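Local coordinates for pollen-specific leucine-rich repeat extensin-like protein 1 (Arabidopsis thaliana, PDB 6TME) that probably binds RALF signalling peptides through its leucine-rich repeats and links them to the pollen tube cell wall through its extensin-like region, at residues L281-M287 and L305-F311. Numbering follows the deposited sequence.
Sequences LANVEQM and LPKLSNF. With NAG (2-acetamido-2-deoxy-beta-D-glucopyranose), chain E.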
loop_
_atom_site.group_PDB
_atom_site.type_symbol
_atom_site.label_atom_id
_atom_site.label_comp_id
_atom_site.label_asym_id
_atom_site.label_seq_id
_atom_site.Cartn_x
_atom_site.Cartn_y
_atom_site.Cartn_z
ATOM N N LEU A 281 7.070 15.919 -12.867
ATOM C CA LEU A 281 5.962 15.017 -12.559
ATOM C C LEU A 281 4.868 15.148 -13.619
ATOM O O LEU A 281 3.736 15.555 -13.357
ATOM C CB LEU A 281 5.430 15.292 -11.162
ATOM C CG LEU A 281 6.463 15.101 -10.049
ATOM C CD1 LEU A 281 5.828 15.366 -8.690
ATOM C CD2 LEU A 281 7.105 13.709 -10.120
ATOM N N ALA A 282 5.234 14.760 -14.845
ATOM C CA ALA A 282 4.384 15.008 -16.003
ATOM C C ALA A 282 3.025 14.326 -15.898
ATOM O O ALA A 282 2.108 14.691 -16.638
ATOM C CB ALA A 282 5.106 14.557 -17.277
ATOM N N ASN A 283 2.866 13.353 -15.004
ATOM C CA ASN A 283 1.619 12.602 -14.904
ATOM C C ASN A 283 0.876 12.801 -13.591
ATOM O O ASN A 283 -0.203 12.222 -13.429
ATOM C CB ASN A 283 1.871 11.096 -15.092
ATOM C CG ASN A 283 1.795 10.666 -16.550
ATOM O OD1 ASN A 283 0.711 10.606 -17.143
ATOM N ND2 ASN A 283 2.954 10.389 -17.143
ATOM N N VAL A 284 1.415 13.578 -12.648
ATOM C CA VAL A 284 0.835 13.589 -11.316
ATOM C C VAL A 284 -0.563 14.176 -11.382
ATOM O O VAL A 284 -0.814 15.160 -12.089
ATOM C CB VAL A 284 1.733 14.330 -10.315
ATOM C CG1 VAL A 284 1.604 15.831 -10.424
ATOM C CG2 VAL A 284 1.403 13.853 -8.890
ATOM N N GLU A 285 -1.503 13.513 -10.719
ATOM C CA GLU A 285 -2.879 13.973 -10.669
ATOM C C GLU A 285 -3.264 14.486 -9.296
ATOM O O GLU A 285 -3.919 15.534 -9.179
ATOM C CB GLU A 285 -3.823 12.843 -11.085
ATOM C CG GLU A 285 -3.757 12.534 -12.571
ATOM C CD GLU A 285 -4.412 11.207 -12.923
ATOM O OE1 GLU A 285 -5.215 10.696 -12.109
ATOM O OE2 GLU A 285 -4.097 10.659 -14.004
ATOM N N GLN A 286 -2.839 13.768 -8.265
ATOM C CA GLN A 286 -3.080 14.100 -6.870
ATOM C C GLN A 286 -1.727 14.355 -6.236
ATOM O O GLN A 286 -0.838 13.500 -6.305
ATOM C CB GLN A 286 -3.811 12.957 -6.151
ATOM C CG GLN A 286 -5.136 12.544 -6.785
ATOM C CD GLN A 286 -6.265 13.512 -6.462
ATOM O OE1 GLN A 286 -6.331 14.088 -5.363
ATOM N NE2 GLN A 286 -7.162 13.688 -7.408
ATOM N N MET A 287 -1.556 15.535 -5.657
ATOM C CA MET A 287 -0.311 15.896 -4.993
ATOM C C MET A 287 -0.676 16.636 -3.715
ATOM O O MET A 287 -1.371 17.655 -3.766
ATOM C CB MET A 287 0.587 16.751 -5.895
ATOM C CG MET A 287 2.048 16.771 -5.411
ATOM S SD MET A 287 3.276 17.148 -6.685
ATOM C CE MET A 287 2.773 18.777 -7.189
ATOM N N LEU A 305 1.231 21.902 -14.093
ATOM C CA LEU A 305 1.460 20.548 -14.570
ATOM C C LEU A 305 0.192 20.018 -15.242
ATOM O O LEU A 305 -0.919 20.264 -14.758
ATOM C CB LEU A 305 1.884 19.648 -13.412
ATOM C CG LEU A 305 3.323 19.823 -12.895
ATOM C CD1 LEU A 305 3.496 19.239 -11.503
ATOM C CD2 LEU A 305 4.343 19.205 -13.838
ATOM N N PRO A 306 0.319 19.296 -16.358
ATOM C CA PRO A 306 -0.849 19.080 -17.239
ATOM C C PRO A 306 -1.937 18.182 -16.672
ATOM O O PRO A 306 -3.119 18.402 -16.967
ATOM C CB PRO A 306 -0.219 18.453 -18.487
ATOM C CG PRO A 306 1.037 17.797 -17.967
ATOM C CD PRO A 306 1.555 18.721 -16.912
ATOM N N LYS A 307 -1.592 17.149 -15.908
ATOM C CA LYS A 307 -2.608 16.252 -15.376
ATOM C C LYS A 307 -2.950 16.555 -13.926
ATOM O O LYS A 307 -3.816 15.882 -13.349
ATOM C CB LYS A 307 -2.159 14.793 -15.536
ATOM C CG LYS A 307 -2.168 14.350 -17.016
ATOM C CD LYS A 307 -1.619 12.935 -17.196
ATOM C CE LYS A 307 -2.455 11.909 -16.417
ATOM N NZ LYS A 307 -1.791 10.578 -16.254
ATOM N N LEU A 308 -2.322 17.575 -13.343
ATOM C CA LEU A 308 -2.503 17.884 -11.932
ATOM C C LEU A 308 -3.894 18.443 -11.703
ATOM O O LEU A 308 -4.216 19.518 -12.204
ATOM C CB LEU A 308 -1.444 18.880 -11.488
ATOM C CG LEU A 308 -1.683 19.390 -10.068
ATOM C CD1 LEU A 308 -1.692 18.226 -9.051
ATOM C CD2 LEU A 308 -0.630 20.425 -9.728
ATOM N N SER A 309 -4.725 17.738 -10.938
ATOM C CA SER A 309 -6.087 18.199 -10.719
ATOM C C SER A 309 -6.414 18.539 -9.267
ATOM O O SER A 309 -7.405 19.235 -9.029
ATOM C CB SER A 309 -7.093 17.160 -11.248
ATOM O OG SER A 309 -7.200 16.030 -10.408
ATOM N N ASN A 310 -5.623 18.082 -8.304
ATOM C CA ASN A 310 -5.868 18.333 -6.883
ATOM C C ASN A 310 -4.502 18.542 -6.240
ATOM O O ASN A 310 -3.700 17.606 -6.154
ATOM C CB ASN A 310 -6.630 17.173 -6.226
ATOM C CG ASN A 310 -7.187 17.534 -4.857
ATOM O OD1 ASN A 310 -7.318 18.707 -4.522
ATOM N ND2 ASN A 310 -7.522 16.528 -4.064
ATOM N N PHE A 311 -4.214 19.774 -5.831
ATOM C CA PHE A 311 -2.913 20.127 -5.270
ATOM C C PHE A 311 -3.164 20.828 -3.943
ATOM O O PHE A 311 -3.624 21.973 -3.920
ATOM C CB PHE A 311 -2.118 21.002 -6.243
ATOM C CG PHE A 311 -0.770 21.477 -5.718
ATOM C CD1 PHE A 311 -0.100 20.793 -4.716
ATOM C CD2 PHE A 311 -0.172 22.614 -6.257
ATOM C CE1 PHE A 311 1.132 21.237 -4.245
ATOM C CE2 PHE A 311 1.057 23.060 -5.798
ATOM C CZ PHE A 311 1.710 22.376 -4.790
HETATM C C1 NAG E . -8.055 16.734 -2.727
HETATM C C2 NAG E . -9.323 15.922 -2.487
HETATM C C3 NAG E . -9.762 16.046 -1.029
HETATM C C4 NAG E . -8.639 15.586 -0.111
HETATM C C5 NAG E . -7.371 16.393 -0.384
HETATM C C6 NAG E . -6.167 15.829 0.334
HETATM C C7 NAG E . -10.597 15.771 -4.589
HETATM C C8 NAG E . -11.757 16.306 -5.371
HETATM N N2 NAG E . -10.396 16.325 -3.385
HETATM O O3 NAG E . -10.905 15.225 -0.807
HETATM O O4 NAG E . -9.024 15.660 1.259
HETATM O O5 NAG E . -7.043 16.345 -1.783
HETATM O O6 NAG E . -5.744 14.611 -0.271
HETATM O O7 NAG E . -9.867 14.885 -5.032
HETATM O O HOH W 1 0.442 16.633 -14.193
#
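L281 brings its carbonyl oxygen against L305 CD2 and its CB near L305 CD1, both leucines being buried. A282, small enough for an exposed turn, brings its carbonyl oxygen against P306 CG. At N283 the contact becomes polar: OD1 takes a hydrogen bond from K307 NZ at 2.7 Å on an in-plane lone pair, while ND2 turns to the backbone of N258. V284 faces inward; of its two methyls, CG1, set between the backbone N and the carbonyl carbon (chi1 79°), meets L305 CD1 and L308 CD1. A water donates to its carbonyl and accepts from K307 N, where V284 O and L308 N, though close, are badly angled for a hydrogen bond. These are successive coils of a leucine-rich repeat solenoid, in which equivalent positions stack and leucines fill the interior. E285 lies outside, its OE2 in a salt bridge 3.2 Å from K307 NZ, while OE1 is hydrogen-bonded to an aromatic side chain of another protein's chain. E285 O is gripped twice, by S309 N at 2.9 Å on a lone pair and by N310 N at 3.2 Å. Bent at chi2 (-77°), Q286 swings OE1 to within 3.0 Å of N310 ND2, the nitrogen that carries the N-linked NAG; the bond probably steadies the glycosylated amide, whose plane is turned 69° from that of Q286. M287 N continues the parallel strand pairing by donating to N310 O (3.0 Å), and the residue's flexible thioether chain sets CE over one face of F311, 4.2 Å above the ring plane and offset toward the rim.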